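Local coordinates for glyoxalase-related enzyme, AraC type (Clostridium phytofermentans, PDB 3BT3) that is of unknown function but belongs to the glyoxalase-related VOC superfamily and, as an AraC-type protein, may sense a small ligand for a transcription regulator, at the interface of chains A and B. Numbering follows the deposited sequence. Chains: chain A/B, Glyoxalase-related enzyme, AraC type.

Contact 1: the interface of chains A and B. Residues chain A 43-45, 65, 107; chain B 15, 18, 20.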
loop_
_atom_site.group_PDB
_atom_site.type_symbol
_atom_site.label_atom_id
_atom_site.label_comp_id
_atom_site.label_asym_id
_atom_site.label_seq_id
_atom_site.Cartn_x
_atom_site.Cartn_y
_atom_site.Cartn_z
ATOM N N LEU A 43 -10.506 -10.352 10.600
ATOM C CA LEU A 43 -11.060 -9.237 9.850
ATOM C C LEU A 43 -12.153 -9.642 8.871
ATOM O O LEU A 43 -12.819 -8.784 8.293
ATOM C CB LEU A 43 -9.954 -8.502 9.095
ATOM C CG LEU A 43 -8.919 -7.754 9.936
ATOM C CD1 LEU A 43 -8.053 -6.903 9.008
ATOM C CD2 LEU A 43 -9.616 -6.872 10.978
ATOM N N GLY A 44 -12.335 -10.945 8.677
ATOM C CA GLY A 44 -13.358 -11.404 7.753
ATOM C C GLY A 44 -12.995 -11.211 6.289
ATOM O O GLY A 44 -13.873 -11.100 5.436
ATOM N N TRP A 45 -11.701 -11.164 5.995
ATOM C CA TRP A 45 -11.229 -11.005 4.623
ATOM C C TRP A 45 -11.038 -12.369 3.948
ATOM O O TRP A 45 -11.274 -13.412 4.550
ATOM C CB TRP A 45 -9.895 -10.256 4.614
ATOM C CG TRP A 45 -9.995 -8.804 4.926
ATOM C CD1 TRP A 45 -10.893 -8.199 5.764
ATOM C CD2 TRP A 45 -9.120 -7.769 4.461
ATOM N NE1 TRP A 45 -10.625 -6.855 5.848
ATOM C CE2 TRP A 45 -9.541 -6.564 5.062
ATOM C CE3 TRP A 45 -8.016 -7.745 3.596
ATOM C CZ2 TRP A 45 -8.898 -5.348 4.828
ATOM C CZ3 TRP A 45 -7.377 -6.537 3.363
ATOM C CH2 TRP A 45 -7.821 -5.353 3.978
ATOM N N ASP A 65 -10.513 -7.589 0.962
ATOM C CA ASP A 65 -11.737 -7.479 1.737
ATOM C C ASP A 65 -12.969 -8.100 1.084
ATOM O O ASP A 65 -13.869 -8.547 1.782
ATOM C CB ASP A 65 -12.004 -6.014 2.103
ATOM C CG ASP A 65 -12.006 -5.095 0.892
ATOM O OD1 ASP A 65 -10.936 -4.904 0.263
ATOM O OD2 ASP A 65 -13.086 -4.561 0.570
ATOM N N TYR A 107 -16.703 -6.774 15.308
ATOM C CA TYR A 107 -16.398 -8.012 14.598
ATOM C C TYR A 107 -15.080 -8.598 15.099
ATOM O O TYR A 107 -15.001 -9.776 15.436
ATOM C CB TYR A 107 -16.299 -7.747 13.101
ATOM C CG TYR A 107 -16.241 -8.999 12.262
ATOM C CD1 TYR A 107 -17.362 -9.815 12.122
ATOM C CD2 TYR A 107 -15.077 -9.350 11.574
ATOM C CE1 TYR A 107 -17.333 -10.942 11.313
ATOM C CE2 TYR A 107 -15.036 -10.478 10.762
ATOM C CZ TYR A 107 -16.169 -11.269 10.633
ATOM O OH TYR A 107 -16.154 -12.370 9.802
ATOM N N GLU B 15 -16.107 -9.691 5.449
ATOM C CA GLU B 15 -16.323 -9.217 6.849
ATOM C C GLU B 15 -17.807 -9.180 7.200
ATOM O O GLU B 15 -18.602 -9.959 6.660
ATOM C CB GLU B 15 -15.722 -7.825 7.031
ATOM C CG GLU B 15 -16.077 -6.822 5.953
ATOM C CD GLU B 15 -15.222 -6.962 4.710
ATOM O OE1 GLU B 15 -15.302 -6.080 3.828
ATOM O OE2 GLU B 15 -14.468 -7.948 4.605
ATOM N N TYR B 18 -19.055 -3.940 7.699
ATOM C CA TYR B 18 -18.138 -2.907 7.237
ATOM C C TYR B 18 -17.494 -3.209 5.886
ATOM O O TYR B 18 -17.349 -4.364 5.499
ATOM C CB TYR B 18 -17.055 -2.677 8.293
ATOM C CG TYR B 18 -15.884 -3.633 8.217
ATOM C CD1 TYR B 18 -14.824 -3.395 7.335
ATOM C CD2 TYR B 18 -15.832 -4.770 9.022
ATOM C CE1 TYR B 18 -13.745 -4.263 7.257
ATOM C CE2 TYR B 18 -14.753 -5.647 8.951
ATOM C CZ TYR B 18 -13.715 -5.387 8.068
ATOM O OH TYR B 18 -12.646 -6.241 7.992
ATOM N N VAL B 20 -14.275 -1.817 2.973
ATOM C CA VAL B 20 -13.095 -1.000 2.757
ATOM C C VAL B 20 -13.355 -0.066 1.579
ATOM O O VAL B 20 -13.692 -0.524 0.492
ATOM C CB VAL B 20 -11.865 -1.879 2.444
ATOM C CG1 VAL B 20 -10.698 -1.007 1.996
ATOM C CG2 VAL B 20 -11.480 -2.672 3.666
#
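The indole of A:Trp45 is layered within its own chain, with A:Leu43 CD1 4.0 Å above one face and A:Asp65 CA on the opposite face, both displaced toward the rim. That leaves its edge to the partner: the phenol oxygen OH of B:Tyr18 lies in the indole plane and accepts from A:Trp45 NE1 at 3.0 Å, a somewhat bent bond (137° at H). One face of the B:Tyr18 ring carries B:Glu15 CG, 3.4 Å above its centre. The same phenol donates to the backbone carbonyl A:Leu43 O at 2.6 Å, in the carbonyl plane and on a lone pair, so its oxygen is gripped by two bonds and the ring's tip is fixed. B:Glu15 uses its backbone N on A:Gly44 O (2.6 Å), coming from 32° above that carbonyl plane. Its side chain, bent at chi2 (-81°), brings carboxylate OE2 to 2.9 Å from A:Asp65 O; that spacing suits a hydrogen bond only if the carboxylate is protonated, which the nearby A:Asp65 carboxylate might favour. B:Val20 CB packs against A:Asp65 CG at 3.6 Å. Together these contacts dock the N-terminal segment of chain B onto chain A, likely supporting a dimer.

Contact 2: the interface of chains A and B. Residues chain A 98-100, 103-104; chain B 16-19, 21.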
loop_
_atom_site.group_PDB
_atom_site.type_symbol
_atom_site.label_atom_id
_atom_site.label_comp_id
_atom_site.label_asym_id
_atom_site.label_seq_id
_atom_site.Cartn_x
_atom_site.Cartn_y
_atom_site.Cartn_z
ATOM N N ILE A 98 -12.590 3.283 5.866
ATOM C CA ILE A 98 -13.682 2.327 5.864
ATOM C C ILE A 98 -15.019 2.938 6.241
ATOM O O ILE A 98 -15.126 4.117 6.579
ATOM C CB ILE A 98 -13.434 1.158 6.830
ATOM C CG1 ILE A 98 -13.528 1.650 8.269
ATOM C CG2 ILE A 98 -12.076 0.534 6.568
ATOM C CD1 ILE A 98 -13.601 0.530 9.273
ATOM N N GLU A 99 -16.045 2.104 6.183
ATOM C CA GLU A 99 -17.384 2.523 6.526
ATOM C C GLU A 99 -17.919 1.464 7.475
ATOM O O GLU A 99 -17.933 0.282 7.149
ATOM C CB GLU A 99 -18.225 2.602 5.258
ATOM C CG GLU A 99 -19.359 3.599 5.329
ATOM C CD GLU A 99 -19.767 4.098 3.954
ATOM O OE1 GLU A 99 -20.663 4.967 3.880
ATOM O OE2 GLU A 99 -19.188 3.623 2.947
ATOM N N GLY A 100 -18.335 1.892 8.661
ATOM C CA GLY A 100 -18.843 0.961 9.653
ATOM C C GLY A 100 -17.732 0.629 10.627
ATOM O O GLY A 100 -17.465 -0.540 10.908
ATOM N N ALA A 103 -18.877 -1.442 13.547
ATOM C CA ALA A 103 -19.097 -2.827 13.169
ATOM C C ALA A 103 -17.748 -3.550 13.115
ATOM O O ALA A 103 -17.637 -4.683 13.573
ATOM C CB ALA A 103 -19.799 -2.906 11.812
ATOM N N LEU A 104 -16.724 -2.900 12.566
ATOM C CA LEU A 104 -15.411 -3.533 12.490
ATOM C C LEU A 104 -14.883 -3.913 13.867
ATOM O O LEU A 104 -14.502 -5.058 14.102
ATOM C CB LEU A 104 -14.385 -2.617 11.819
ATOM C CG LEU A 104 -12.934 -3.109 11.945
ATOM C CD1 LEU A 104 -12.794 -4.443 11.262
ATOM C CD2 LEU A 104 -11.975 -2.110 11.324
ATOM N N ARG B 16 -18.175 -8.293 8.119
ATOM C CA ARG B 16 -19.572 -8.157 8.497
ATOM C C ARG B 16 -19.847 -6.786 9.100
ATOM O O ARG B 16 -19.307 -6.429 10.150
ATOM C CB ARG B 16 -19.985 -9.243 9.489
ATOM C CG ARG B 16 -21.500 -9.394 9.614
ATOM C CD ARG B 16 -22.030 -10.527 8.736
ATOM N NE ARG B 16 -21.546 -10.468 7.359
ATOM C CZ ARG B 16 -21.825 -9.490 6.501
ATOM N NH1 ARG B 16 -22.595 -8.476 6.872
ATOM N NH2 ARG B 16 -21.327 -9.523 5.269
ATOM N N GLY B 17 -20.688 -6.021 8.413
ATOM C CA GLY B 17 -21.044 -4.698 8.879
ATOM C C GLY B 17 -20.120 -3.594 8.411
ATOM O O GLY B 17 -20.373 -2.424 8.687
ATOM N N TYR B 18 -19.055 -3.940 7.699
ATOM C CA TYR B 18 -18.138 -2.907 7.237
ATOM C C TYR B 18 -17.494 -3.209 5.886
ATOM O O TYR B 18 -17.349 -4.364 5.499
ATOM C CB TYR B 18 -17.055 -2.677 8.293
ATOM C CG TYR B 18 -15.884 -3.633 8.217
ATOM C CD1 TYR B 18 -14.824 -3.395 7.335
ATOM C CD2 TYR B 18 -15.832 -4.770 9.022
ATOM C CE1 TYR B 18 -13.745 -4.263 7.257
ATOM C CE2 TYR B 18 -14.753 -5.647 8.951
ATOM C CZ TYR B 18 -13.715 -5.387 8.068
ATOM O OH TYR B 18 -12.646 -6.241 7.992
ATOM N N VAL B 19 -17.114 -2.161 5.165
ATOM C CA VAL B 19 -16.465 -2.330 3.876
ATOM C C VAL B 19 -15.268 -1.395 3.745
ATOM O O VAL B 19 -15.238 -0.317 4.343
ATOM C CB VAL B 19 -17.437 -2.058 2.717
ATOM C CG1 VAL B 19 -18.562 -3.067 2.747
ATOM C CG2 VAL B 19 -17.992 -0.654 2.812
ATOM N N ARG B 21 -13.214 1.240 1.792
ATOM C CA ARG B 21 -13.446 2.195 0.710
ATOM C C ARG B 21 -12.150 2.449 -0.044
ATOM O O ARG B 21 -12.126 2.447 -1.270
ATOM C CB ARG B 21 -13.988 3.525 1.247
ATOM C CG ARG B 21 -15.309 3.421 1.990
ATOM C CD ARG B 21 -16.374 4.330 1.365
ATOM N NE ARG B 21 -16.824 3.809 0.079
ATOM C CZ ARG B 21 -17.409 2.627 -0.074
ATOM N NH1 ARG B 21 -17.618 1.852 0.983
ATOM N NH2 ARG B 21 -17.779 2.210 -1.278
HETATM O O HOH W 1 -19.852 -6.509 13.031
#
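Backbone pairing sets the register. A:Glu99, at the end of strand 92-99, forms an antiparallel bridge with B:Val19 at the start of strand 19-22. A:Glu99 N donates to B:Val19 O at 3.1 Å, nearly along the C=O axis (162° at the carbonyl), and B:Val19 N returns a longer bond of 3.3 Å to A:Glu99 O in its carbonyl plane. Charge pairing lies beside the bridge: the A:Glu99 side chain, with CG anti to the backbone N (chi1 -152°) and extended beyond it, presents carboxylate OE2 to B:Arg21 NH1 at 3.1 Å. The B:Arg21 chain bends at chi2 and chi3 to meet it, and the carboxylate and guanidinium planes stand 72° apart. The N-H points away from OE2, so this salt bridge is electrostatic rather than a directed hydrogen bond. Apolar packing comes from helix 101-110. A:Leu104 crosses B:Tyr18 obliquely and puts CD1 over the aromatic face, 3.7 Å from the ring centroid, a CH-pi contact; its CB sits above the same ring nearer the rim. A:Ala103 CB rests on B:Gly17 CA at 3.7 Å, a small methyl against a residue without a side chain. Water supplies the last link: water 1 lies 2.9 Å from both A:Ala103 O and B:Arg16 O, joining the two backbone carbonyls.

Contact 3: the interface of chains A and B. Residues chain A 25, 92-93, 95, 140; chain B 25-26, 28, 60, 82, 84.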
loop_
_atom_site.group_PDB
_atom_site.type_symbol
_atom_site.label_atom_id
_atom_site.label_comp_id
_atom_site.label_asym_id
_atom_site.label_seq_id
_atom_site.Cartn_x
_atom_site.Cartn_y
_atom_site.Cartn_z
ATOM N N PRO A 25 -1.075 -2.142 -1.480
ATOM C CA PRO A 25 0.015 -2.109 -0.499
ATOM C C PRO A 25 0.725 -3.450 -0.326
ATOM O O PRO A 25 0.145 -4.507 -0.589
ATOM C CB PRO A 25 -0.683 -1.655 0.784
ATOM C CG PRO A 25 -2.105 -2.072 0.587
ATOM C CD PRO A 25 -2.351 -1.747 -0.861
ATOM N N VAL A 92 3.466 0.900 11.278
ATOM C CA VAL A 92 2.278 0.976 10.441
ATOM C C VAL A 92 2.463 0.365 9.056
ATOM O O VAL A 92 3.380 0.727 8.320
ATOM C CB VAL A 92 1.821 2.445 10.276
ATOM C CG1 VAL A 92 0.705 2.520 9.249
ATOM C CG2 VAL A 92 1.356 3.005 11.621
ATOM N N ALA A 93 1.568 -0.550 8.702
ATOM C CA ALA A 93 1.620 -1.222 7.411
ATOM C C ALA A 93 0.401 -0.919 6.555
ATOM O O ALA A 93 0.386 -1.233 5.374
ATOM C CB ALA A 93 1.730 -2.732 7.613
ATOM N N PHE A 95 -3.193 1.944 6.059
ATOM C CA PHE A 95 -3.925 3.153 6.404
ATOM C C PHE A 95 -5.149 3.169 5.514
ATOM O O PHE A 95 -5.128 3.763 4.444
ATOM C CB PHE A 95 -3.043 4.372 6.116
ATOM C CG PHE A 95 -3.687 5.681 6.460
ATOM C CD1 PHE A 95 -4.113 5.944 7.760
ATOM C CD2 PHE A 95 -3.853 6.661 5.488
ATOM C CE1 PHE A 95 -4.694 7.163 8.093
ATOM C CE2 PHE A 95 -4.434 7.890 5.808
ATOM C CZ PHE A 95 -4.855 8.142 7.119
ATOM N N ARG A 140 -4.126 0.765 10.481
ATOM C CA ARG A 140 -4.965 1.880 10.902
ATOM C C ARG A 140 -6.253 1.917 10.089
ATOM O O ARG A 140 -6.241 1.824 8.866
ATOM C CB ARG A 140 -4.203 3.198 10.753
ATOM C CG ARG A 140 -2.987 3.304 11.675
ATOM C CD ARG A 140 -2.238 4.615 11.494
ATOM N NE ARG A 140 -3.108 5.763 11.708
ATOM C CZ ARG A 140 -2.751 7.027 11.497
ATOM N NH1 ARG A 140 -1.532 7.316 11.065
ATOM N NH2 ARG A 140 -3.615 8.008 11.714
ATOM N N PRO B 25 -1.241 2.399 -0.328
ATOM C CA PRO B 25 0.015 2.108 0.376
ATOM C C PRO B 25 0.556 3.287 1.167
ATOM O O PRO B 25 0.306 4.446 0.835
ATOM C CB PRO B 25 0.958 1.719 -0.753
ATOM C CG PRO B 25 0.477 2.587 -1.877
ATOM C CD PRO B 25 -1.029 2.379 -1.785
ATOM N N VAL B 26 1.322 2.968 2.202
ATOM C CA VAL B 26 1.932 3.962 3.070
ATOM C C VAL B 26 3.401 4.148 2.698
ATOM O O VAL B 26 4.048 3.235 2.174
ATOM C CB VAL B 26 1.859 3.520 4.536
ATOM C CG1 VAL B 26 0.415 3.472 4.987
ATOM C CG2 VAL B 26 2.510 2.139 4.692
ATOM N N PHE B 28 7.030 6.459 4.215
ATOM C CA PHE B 28 7.589 7.269 5.293
ATOM C C PHE B 28 8.772 8.069 4.818
ATOM O O PHE B 28 9.584 7.576 4.041
ATOM C CB PHE B 28 7.991 6.364 6.458
ATOM C CG PHE B 28 6.821 5.711 7.109
ATOM C CD1 PHE B 28 6.133 6.361 8.137
ATOM C CD2 PHE B 28 6.333 4.496 6.627
ATOM C CE1 PHE B 28 4.974 5.822 8.675
ATOM C CE2 PHE B 28 5.180 3.945 7.148
ATOM C CZ PHE B 28 4.491 4.609 8.181
ATOM N N TYR B 60 1.701 15.211 6.976
ATOM C CA TYR B 60 0.925 14.284 6.182
ATOM C C TYR B 60 0.698 14.813 4.777
ATOM O O TYR B 60 0.532 16.012 4.559
ATOM C CB TYR B 60 -0.432 14.014 6.845
ATOM C CG TYR B 60 -1.351 13.187 5.970
ATOM C CD1 TYR B 60 -1.071 11.843 5.707
ATOM C CD2 TYR B 60 -2.461 13.759 5.358
ATOM C CE1 TYR B 60 -1.875 11.092 4.851
ATOM C CE2 TYR B 60 -3.274 13.020 4.499
ATOM C CZ TYR B 60 -2.976 11.685 4.250
ATOM O OH TYR B 60 -3.774 10.944 3.408
ATOM N N HIS B 82 0.374 7.399 0.680
ATOM C CA HIS B 82 0.105 8.326 1.779
ATOM C C HIS B 82 1.515 8.611 2.275
ATOM O O HIS B 82 2.352 7.713 2.301
ATOM C CB HIS B 82 -0.684 7.674 2.918
ATOM C CG HIS B 82 -2.117 7.415 2.594
ATOM N ND1 HIS B 82 -2.613 6.149 2.365
ATOM C CD2 HIS B 82 -3.161 8.262 2.443
ATOM C CE1 HIS B 82 -3.902 6.228 2.085
ATOM N NE2 HIS B 82 -4.258 7.499 2.126
ATOM N N PHE B 84 3.795 9.867 5.413
ATOM C CA PHE B 84 3.842 10.098 6.848
ATOM C C PHE B 84 5.276 10.429 7.247
ATOM O O PHE B 84 6.222 10.058 6.549
ATOM C CB PHE B 84 3.393 8.845 7.607
ATOM C CG PHE B 84 1.961 8.468 7.371
ATOM C CD1 PHE B 84 0.931 9.176 7.986
ATOM C CD2 PHE B 84 1.639 7.399 6.541
ATOM C CE1 PHE B 84 -0.401 8.822 7.774
ATOM C CE2 PHE B 84 0.304 7.036 6.323
ATOM C CZ PHE B 84 -0.715 7.745 6.938
#
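With CG anti to its backbone N (chi1 -179°), A:Phe95 projects from strand 92-99 into chain B, where B:His82 and B:Phe84 both turn CG beside their backbone N and rise from strand 81-85 to meet it. The phenyl ring uses its edge and its face differently. Its CD2 edge points down onto the centre of the imidazole face, 3.3 Å above the B:His82 plane, and the planes are 89° apart. One face of the same ring receives the tip of B:Phe84, whose CZ lies 3.6 Å above its centre, again edge-to-face and nearly perpendicular. Within chain A, the A:Arg140 guanidinium is set with one face over A:Phe95 CE1 at 3.8 Å, and its NH1 approaches B:Phe84 CE1 tip to tip. At the root of the side chain, B:Val26 CG1 packs on A:Phe95 CB at 3.7 Å. Further along, B:Phe28 CZ touches A:Val92 CB (4.0 Å), and A:Pro25 CB meets B:Pro25 CA at 3.8 Å, like residues facing each other near the two-fold axis. With no polar bonds between the chains in this patch, shape and aromatic packing hold it, so the patch forms a largely aromatic part of the presumed dimer interface, with A:Phe95 inserted between the B:His82 and B:Phe84 side chains of the partner.

Contact 1 and contact 2 are neighbours, the centres of their C-alpha atoms about 7 Å apart, and they share B:Tyr18, whose hydroxyl serves the first and whose ring face serves the second. Contact 3 lies about 19 Å from each of them. Strand 92-99 of chain A spans the distance, lending residues to contact 2 at its end and to contact 3 nearer its start, while strand 19-22 of chain B enters both contacts 1 and 2. The two-fold symmetry repeats every contact with chains exchanged, so polar N-terminal docking and aromatic packing combine over a broad surface, consistent with a dimer.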